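Local structure of putative methylthioribose-1-phosphate isomerase (Archaeoglobus fulgidus, 1T5O) at residues G46-E51 against L159-W164; Y153-R158 against R196-E201; T188-Q193 against N243-Y248. The protein probably catalyses the interconversion of methylthioribose-1-phosphate and methylthioribulose-1-phosphate, a reaction of methionine biosynthesis. One frame throughout, in Å; residues are numbered along the deposited sequence.

Interaction 1 (G46-E51 against L159-W164); sequences GAPALE and LATVDW
Gly-46 and Ala-160 bring their backbones to 3.9 Å between CA atoms, and the chain then opens slightly to 4.7 Å between the CA atoms of Ala-49 and Thr-161. The approach is a worked case of glycine admitting a carbonyl: Gly-46 CA lies 3.0 Å from Ala-160 O in a CA-H...O contact. A CB on residue 46 would collide with that oxygen, and its backbone angles (phi 103°, psi 133°) independently call for glycine. Gly-46 is also the N-cap of the helix that follows, so Ala-160 O sits near the first turn, and the positive end of the helix may favour it there.

The proline ring carries most of the side-chain packing. Pro-48 CD rests 3.4 Å from Ala-160 O, while Pro-48 CG meets Thr-161 CG2 at 3.8 Å, the two side chains crossing obliquely. The methyl of Thr-161 stands beside its own backbone N; its hydroxyl, turned between N and the carbonyl carbon (chi1 57°), bonds instead to Gly-157 O. Ala-49 CB adds a 3.9 Å contact with Ala-160 O.

Gly-46 and Ala-47 belong to a predicted substrate-binding site, and the contact lies at the start of helix 47-61, beside it. The loop between strand 149-152 and helix 167-176 packs on this helix end, with helix 111-141 flanking both through Asp-129.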
# COMPACT_ATOMS: atom_id res chain seq x y z
N GLY A 46 -4.04 8.42 19.06
CA GLY A 46 -5.12 7.55 19.47
C GLY A 46 -6.04 8.39 20.32
O GLY A 46 -5.57 9.13 21.20
N ALA A 47 -7.34 8.32 20.06
CA ALA A 47 -8.32 9.11 20.81
C ALA A 47 -8.14 9.11 22.33
O ALA A 47 -7.98 10.17 22.95
CB ALA A 47 -9.75 8.66 20.45
N PRO A 48 -8.16 7.92 22.97
CA PRO A 48 -7.99 7.85 24.42
C PRO A 48 -6.66 8.43 24.89
O PRO A 48 -6.59 9.09 25.92
CB PRO A 48 -8.08 6.35 24.71
CG PRO A 48 -8.93 5.86 23.58
CD PRO A 48 -8.36 6.57 22.41
N ALA A 49 -5.60 8.18 24.13
CA ALA A 49 -4.28 8.68 24.48
C ALA A 49 -4.34 10.21 24.48
O ALA A 49 -3.77 10.87 25.36
CB ALA A 49 -3.26 8.20 23.46
N LEU A 50 -5.05 10.76 23.50
CA LEU A 50 -5.16 12.21 23.38
C LEU A 50 -6.05 12.79 24.45
O LEU A 50 -5.89 13.95 24.83
CB LEU A 50 -5.68 12.60 22.00
CG LEU A 50 -4.63 12.46 20.90
CD1 LEU A 50 -5.27 12.80 19.56
CD2 LEU A 50 -3.44 13.39 21.19
N GLU A 51 -7.02 11.99 24.91
CA GLU A 51 -7.90 12.47 25.95
C GLU A 51 -7.07 12.56 27.22
O GLU A 51 -7.13 13.55 27.95
CB GLU A 51 -9.07 11.52 26.19
CG GLU A 51 -10.08 12.11 27.17
CD GLU A 51 -11.05 11.08 27.70
OE1 GLU A 51 -10.86 9.89 27.41
OE2 GLU A 51 -11.99 11.45 28.43
N LEU A 159 -0.87 1.37 22.01
CA LEU A 159 -0.16 2.62 21.81
C LEU A 159 -1.18 3.73 21.53
O LEU A 159 -0.98 4.88 21.95
CB LEU A 159 0.86 2.48 20.66
CG LEU A 159 2.06 1.57 20.99
CD1 LEU A 159 2.91 1.34 19.75
CD2 LEU A 159 2.88 2.20 22.12
N ALA A 160 -2.29 3.36 20.89
CA ALA A 160 -3.37 4.27 20.52
C ALA A 160 -4.34 4.56 21.69
O ALA A 160 -5.23 5.43 21.59
CB ALA A 160 -4.15 3.69 19.34
N THR A 161 -4.20 3.81 22.77
CA THR A 161 -5.04 4.03 23.93
C THR A 161 -4.09 4.20 25.10
O THR A 161 -2.88 4.30 24.88
CB THR A 161 -5.99 2.83 24.15
OG1 THR A 161 -5.22 1.63 24.28
CG2 THR A 161 -6.92 2.69 22.96
N VAL A 162 -4.61 4.26 26.33
CA VAL A 162 -3.73 4.38 27.50
C VAL A 162 -3.07 3.01 27.68
O VAL A 162 -1.86 2.91 27.95
CB VAL A 162 -4.51 4.77 28.77
CG1 VAL A 162 -3.62 4.63 29.99
CG2 VAL A 162 -5.00 6.21 28.66
N ASP A 163 -3.87 1.96 27.51
CA ASP A 163 -3.38 0.59 27.59
C ASP A 163 -4.41 -0.43 27.03
O ASP A 163 -5.59 -0.12 26.87
CB ASP A 163 -3.01 0.24 29.04
CG ASP A 163 -1.96 -0.87 29.14
OD1 ASP A 163 -1.40 -1.27 28.10
OD2 ASP A 163 -1.69 -1.33 30.28
N TRP A 164 -3.91 -1.64 26.75
CA TRP A 164 -4.70 -2.78 26.26
C TRP A 164 -5.12 -2.71 24.80
O TRP A 164 -4.91 -3.67 24.04
CB TRP A 164 -5.94 -2.99 27.13
CG TRP A 164 -6.42 -4.43 27.10
CD1 TRP A 164 -7.55 -4.92 26.48
CD2 TRP A 164 -5.78 -5.56 27.71
NE1 TRP A 164 -7.64 -6.28 26.67
CE2 TRP A 164 -6.57 -6.69 27.43
CE3 TRP A 164 -4.61 -5.72 28.48
CZ2 TRP A 164 -6.22 -7.97 27.89
CZ3 TRP A 164 -4.27 -7.00 28.93
CH2 TRP A 164 -5.08 -8.10 28.64

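Interaction 2 (Y153-R158 against R196-E201)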
# COMPACT_ATOMS: atom_id res chain seq x y z
N TYR A 153 -5.88 -3.85 10.80
CA TYR A 153 -5.47 -2.74 9.96
C TYR A 153 -5.13 -1.56 10.85
O TYR A 153 -5.72 -1.39 11.92
CB TYR A 153 -6.61 -2.35 9.01
CG TYR A 153 -6.13 -1.74 7.73
CD1 TYR A 153 -5.55 -2.54 6.75
CD2 TYR A 153 -6.23 -0.36 7.50
CE1 TYR A 153 -5.11 -1.99 5.55
CE2 TYR A 153 -5.78 0.20 6.32
CZ TYR A 153 -5.23 -0.63 5.35
OH TYR A 153 -4.82 -0.11 4.15
N CYS A 154 -4.20 -0.74 10.38
CA CYS A 154 -3.71 0.40 11.15
C CYS A 154 -3.14 -0.02 12.51
O CYS A 154 -2.34 -0.98 12.59
CB CYS A 154 -4.81 1.48 11.33
SG CYS A 154 -4.03 3.11 11.62
N ASN A 155 -3.53 0.66 13.59
CA ASN A 155 -2.99 0.33 14.91
C ASN A 155 -3.97 0.70 16.01
O ASN A 155 -3.86 1.77 16.62
CB ASN A 155 -1.65 1.06 15.11
CG ASN A 155 -1.06 0.86 16.51
OD1 ASN A 155 -0.85 1.84 17.24
ND2 ASN A 155 -0.79 -0.39 16.88
N ALA A 156 -4.94 -0.19 16.23
CA ALA A 156 -5.96 0.01 17.26
C ALA A 156 -5.51 -0.85 18.46
O ALA A 156 -6.19 -1.79 18.87
CB ALA A 156 -7.32 -0.47 16.72
N GLY A 157 -4.34 -0.50 18.99
CA GLY A 157 -3.78 -1.23 20.10
C GLY A 157 -3.49 -0.37 21.32
O GLY A 157 -4.08 0.69 21.50
N ARG A 158 -2.54 -0.83 22.14
CA ARG A 158 -2.20 -0.15 23.38
C ARG A 158 -1.42 1.14 23.20
O ARG A 158 -1.31 1.94 24.13
CB ARG A 158 -1.46 -1.11 24.35
CG ARG A 158 -0.08 -1.64 23.89
CD ARG A 158 0.48 -2.53 25.01
NE ARG A 158 1.78 -3.16 24.75
CZ ARG A 158 2.96 -2.56 24.83
NH1 ARG A 158 3.05 -1.27 25.14
NH2 ARG A 158 4.08 -3.26 24.64
N ARG A 196 5.07 -0.15 11.68
CA ARG A 196 5.79 0.57 12.72
C ARG A 196 5.28 0.36 14.14
O ARG A 196 6.06 0.10 15.05
CB ARG A 196 5.74 2.08 12.43
CG ARG A 196 6.49 2.49 11.19
CD ARG A 196 7.03 3.90 11.34
NE ARG A 196 5.99 4.73 11.88
CZ ARG A 196 6.06 5.41 13.01
NH1 ARG A 196 7.15 5.41 13.78
NH2 ARG A 196 4.98 6.05 13.41
N LEU A 197 3.97 0.42 14.32
CA LEU A 197 3.37 0.33 15.64
C LEU A 197 2.73 -1.00 15.99
O LEU A 197 3.04 -1.58 17.03
CB LEU A 197 2.36 1.49 15.77
CG LEU A 197 2.93 2.86 15.34
CD1 LEU A 197 1.88 3.99 15.51
CD2 LEU A 197 4.16 3.21 16.19
N THR A 198 1.84 -1.50 15.14
CA THR A 198 1.17 -2.75 15.46
C THR A 198 2.13 -3.93 15.58
O THR A 198 2.02 -4.72 16.52
CB THR A 198 0.08 -3.05 14.42
OG1 THR A 198 -0.95 -2.08 14.58
CG2 THR A 198 -0.48 -4.44 14.59
N CYS A 199 3.06 -4.06 14.64
CA CYS A 199 3.98 -5.17 14.72
C CYS A 199 4.86 -5.05 15.99
O CYS A 199 5.20 -6.05 16.60
CB CYS A 199 4.85 -5.26 13.46
SG CYS A 199 3.95 -5.84 11.95
N TRP A 200 5.21 -3.82 16.35
CA TRP A 200 6.02 -3.59 17.53
C TRP A 200 5.31 -4.02 18.82
O TRP A 200 5.81 -4.86 19.58
CB TRP A 200 6.41 -2.12 17.64
CG TRP A 200 7.38 -1.88 18.78
CD1 TRP A 200 8.76 -2.04 18.75
CD2 TRP A 200 7.05 -1.58 20.15
NE1 TRP A 200 9.27 -1.87 20.02
CE2 TRP A 200 8.25 -1.59 20.89
CE3 TRP A 200 5.84 -1.31 20.82
CZ2 TRP A 200 8.29 -1.35 22.27
CZ3 TRP A 200 5.87 -1.07 22.20
CH2 TRP A 200 7.10 -1.09 22.91
N GLU A 201 4.13 -3.46 19.06
CA GLU A 201 3.44 -3.82 20.30
C GLU A 201 3.04 -5.29 20.38
O GLU A 201 2.97 -5.83 21.48
CB GLU A 201 2.23 -2.91 20.55
CG GLU A 201 1.06 -3.05 19.56
CD GLU A 201 -0.14 -2.27 20.02
OE1 GLU A 201 -0.92 -2.79 20.85
OE2 GLU A 201 -0.30 -1.11 19.60
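Asn-155 and Thr-198 open a chain of hydrogen bonds running from the loop to helix 193-204. The hydroxyl of Thr-198 works in two directions: OG1 donates to Cys-154 O at 2.7 Å, in the carbonyl plane and on a lone pair, and accepts from Asn-155 ND2 at 2.9 Å. The same amide nitrogen gives a second bond to Glu-201 OE2, also 2.9 Å long, so both amide hydrogens are used. Both partners lie close to the amide plane, whereas the carboxylate is met from above its own plane, the two planes standing 76° apart. With CG anti to the backbone N (chi1 176°), Asn-155 extends into the helix surface, and its OD1 bonds to Arg-45 of the predicted substrate site. An alanine in place of Asn-155 would probably leave Glu-201 OE2 and Arg-45 each without this partner and let the Thr-198 hydroxyl turn more readily.

Charge gathers at the other end. Glu-201 OE1 takes Arg-158 N on its syn lone pair at 2.9 Å and forms a salt bridge with Arg-172; Gly-157 CA, 3.3 Å from Glu-201 OE1, leaves no room for a side chain. The Arg-158 guanidinium pairs with Asp-205 instead.

Packing fills the remainder. Leu-197 CB touches Asn-155 OD1 at 3.5 Å. The extended Arg-158 chain passes Glu-201, whose CB lies over one guanidinium face, toward the rim, and Trp-200 CZ3 meets Arg-158 NH2 obliquely at 3.7 Å.

These bonds tie the loop after strand 149-152, which carries Cys-154, a predicted transition-state stabiliser, to helix 193-204. Leu-168 of helix 167-176 touches Thr-198 and Glu-201, and Ala-185 of strand 182-186 packs on Thr-198.

Interaction 3 (T188-Q193 against N243-Y248); sequences TRPLNQ and NKIGTY
Arg-189 and Pro-190, which meet Ile-245 CD1 through a carbonyl oxygen and a ring, also supply the flat group here. Pro-190 CB lies 4.2 Å above the Arg-189 guanidinium plane, over its centre, and Asn-192 OD1 sits at the edge, in plane, accepting from Arg-189 NH1 at 3.1 Å. NE of the same group reaches Glu-187 of the second subunit in a salt bridge.

Across the contact the packing is light. Pro-190, which follows a cis peptide bond, places CD 4.2 Å from Ile-245 CD1. Thr-188 CG2 touches Lys-244 CG at 3.7 Å. One water joins the backbones, donating to Arg-189 O at 2.8 Å and to Ile-245 O at 2.7 Å, and so bridges two carbonyls, both acceptors, that could not bond each other.

Bends at chi2 and chi3 (59° and 57°) turn the Lys-244 chain tip to tip with Gln-193, the NZ and NE2 atoms 3.7 Å apart. Both residues, with Asn-243, are predicted to bind the substrate, and Lys-244 also touches Cys-154. The closeness of Gln-193 NE2 and Lys-244 NZ, both N-H donors, is consistent with both being directed at a substrate oxygen, such as that of a phosphate.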
# COMPACT_ATOMS: atom_id res chain seq x y z
N THR A 188 -0.31 -0.66 6.35
CA THR A 188 -1.12 0.55 6.44
C THR A 188 -0.46 1.82 5.88
O THR A 188 -0.01 2.69 6.62
CB THR A 188 -1.59 0.81 7.92
OG1 THR A 188 -2.16 -0.39 8.46
CG2 THR A 188 -2.66 1.94 7.97
N ARG A 189 -0.41 1.93 4.56
CA ARG A 189 0.16 3.11 3.91
C ARG A 189 -0.78 4.32 4.12
O ARG A 189 -1.93 4.13 4.43
CB ARG A 189 0.36 2.82 2.42
CG ARG A 189 1.47 1.79 2.18
CD ARG A 189 2.80 2.42 2.46
NE ARG A 189 3.08 3.46 1.47
CZ ARG A 189 3.99 4.42 1.62
NH1 ARG A 189 4.72 4.48 2.73
NH2 ARG A 189 4.18 5.31 0.65
N PRO A 190 -0.27 5.56 3.98
CA PRO A 190 1.12 5.90 3.65
C PRO A 190 2.01 6.18 4.88
O PRO A 190 3.19 6.46 4.72
CB PRO A 190 0.96 7.15 2.79
CG PRO A 190 -0.12 7.87 3.52
CD PRO A 190 -1.14 6.74 3.80
N LEU A 191 1.45 6.10 6.09
CA LEU A 191 2.24 6.37 7.30
C LEU A 191 2.76 5.13 8.01
O LEU A 191 3.50 5.25 8.98
CB LEU A 191 1.42 7.21 8.29
CG LEU A 191 1.89 8.65 8.51
CD1 LEU A 191 2.42 9.25 7.22
CD2 LEU A 191 0.75 9.49 9.09
N ASN A 192 2.37 3.95 7.53
CA ASN A 192 2.81 2.67 8.08
C ASN A 192 2.59 2.41 9.56
O ASN A 192 3.48 1.88 10.26
CB ASN A 192 4.30 2.45 7.78
CG ASN A 192 4.55 2.15 6.33
OD1 ASN A 192 4.39 3.03 5.46
ND2 ASN A 192 4.93 0.91 6.05
N GLN A 193 1.41 2.75 10.05
CA GLN A 193 1.12 2.49 11.45
C GLN A 193 1.12 0.99 11.75
O GLN A 193 1.43 0.57 12.86
CB GLN A 193 -0.23 3.10 11.83
CG GLN A 193 -0.21 4.63 11.78
CD GLN A 193 -0.81 5.19 10.48
OE1 GLN A 193 -0.81 4.53 9.42
NE2 GLN A 193 -1.32 6.42 10.56
N ASN A 243 -12.72 4.93 9.42
CA ASN A 243 -11.47 4.47 10.04
C ASN A 243 -10.34 4.79 9.07
O ASN A 243 -10.62 5.26 7.97
CB ASN A 243 -11.56 2.96 10.34
CG ASN A 243 -10.47 2.50 11.27
OD1 ASN A 243 -10.26 3.11 12.32
ND2 ASN A 243 -9.76 1.44 10.89
N LYS A 244 -9.09 4.57 9.47
CA LYS A 244 -7.92 4.85 8.61
C LYS A 244 -8.16 4.41 7.16
O LYS A 244 -8.60 3.28 6.93
CB LYS A 244 -6.67 4.13 9.16
CG LYS A 244 -5.42 4.33 8.31
CD LYS A 244 -5.07 5.82 8.19
CE LYS A 244 -4.88 6.44 9.58
NZ LYS A 244 -4.52 7.90 9.58
N ILE A 245 -7.86 5.27 6.17
CA ILE A 245 -8.10 4.86 4.77
C ILE A 245 -7.56 3.46 4.50
O ILE A 245 -6.46 3.11 4.91
CB ILE A 245 -7.39 5.70 3.66
CG1 ILE A 245 -6.60 6.81 4.28
CG2 ILE A 245 -8.38 6.05 2.50
CD1 ILE A 245 -5.28 6.34 4.66
N GLY A 246 -8.35 2.69 3.77
CA GLY A 246 -7.94 1.35 3.41
C GLY A 246 -8.84 0.35 4.08
O GLY A 246 -9.06 -0.75 3.58
N THR A 247 -9.39 0.75 5.23
CA THR A 247 -10.28 -0.12 5.99
C THR A 247 -11.45 -0.59 5.11
O THR A 247 -11.78 -1.79 5.10
CB THR A 247 -10.83 0.60 7.25
OG1 THR A 247 -9.73 0.99 8.08
CG2 THR A 247 -11.74 -0.33 8.04
N TYR A 248 -12.06 0.33 4.38
CA TYR A 248 -13.19 -0.04 3.52
C TYR A 248 -12.77 -1.11 2.51
O TYR A 248 -13.49 -2.09 2.29
CB TYR A 248 -13.75 1.20 2.77
CG TYR A 248 -14.70 0.82 1.64
CD1 TYR A 248 -14.37 1.07 0.29
CD2 TYR A 248 -15.88 0.13 1.91
CE1 TYR A 248 -15.22 0.65 -0.75
CE2 TYR A 248 -16.73 -0.30 0.89
CZ TYR A 248 -16.39 -0.04 -0.45
OH TYR A 248 -17.23 -0.43 -1.46
O HOH W 1 -4.02 2.34 4.04

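Read from the N terminus, the chain starts helix 47-61 at 46-51 and returns to it at 159-164, where interaction 1 closes a long, largely helical loop. Before that closure, 153-158 has opened interaction 2, so the two cross; 196-201 completes it. Interaction 3 opens at 188-193, inside the span of interaction 2, and closes later at 243-248, crossing it in turn, whereas interactions 1 and 3 stand in series without touching. Interaction 2 lies between the others: it abuts interaction 1, and Cys-154 N probably bonds to Thr-188 OG1. Together they tie the helical N-terminal part, the loops following parallel strands 149-152 and 182-186, and the smaller antiparallel sheet around the predicted active site.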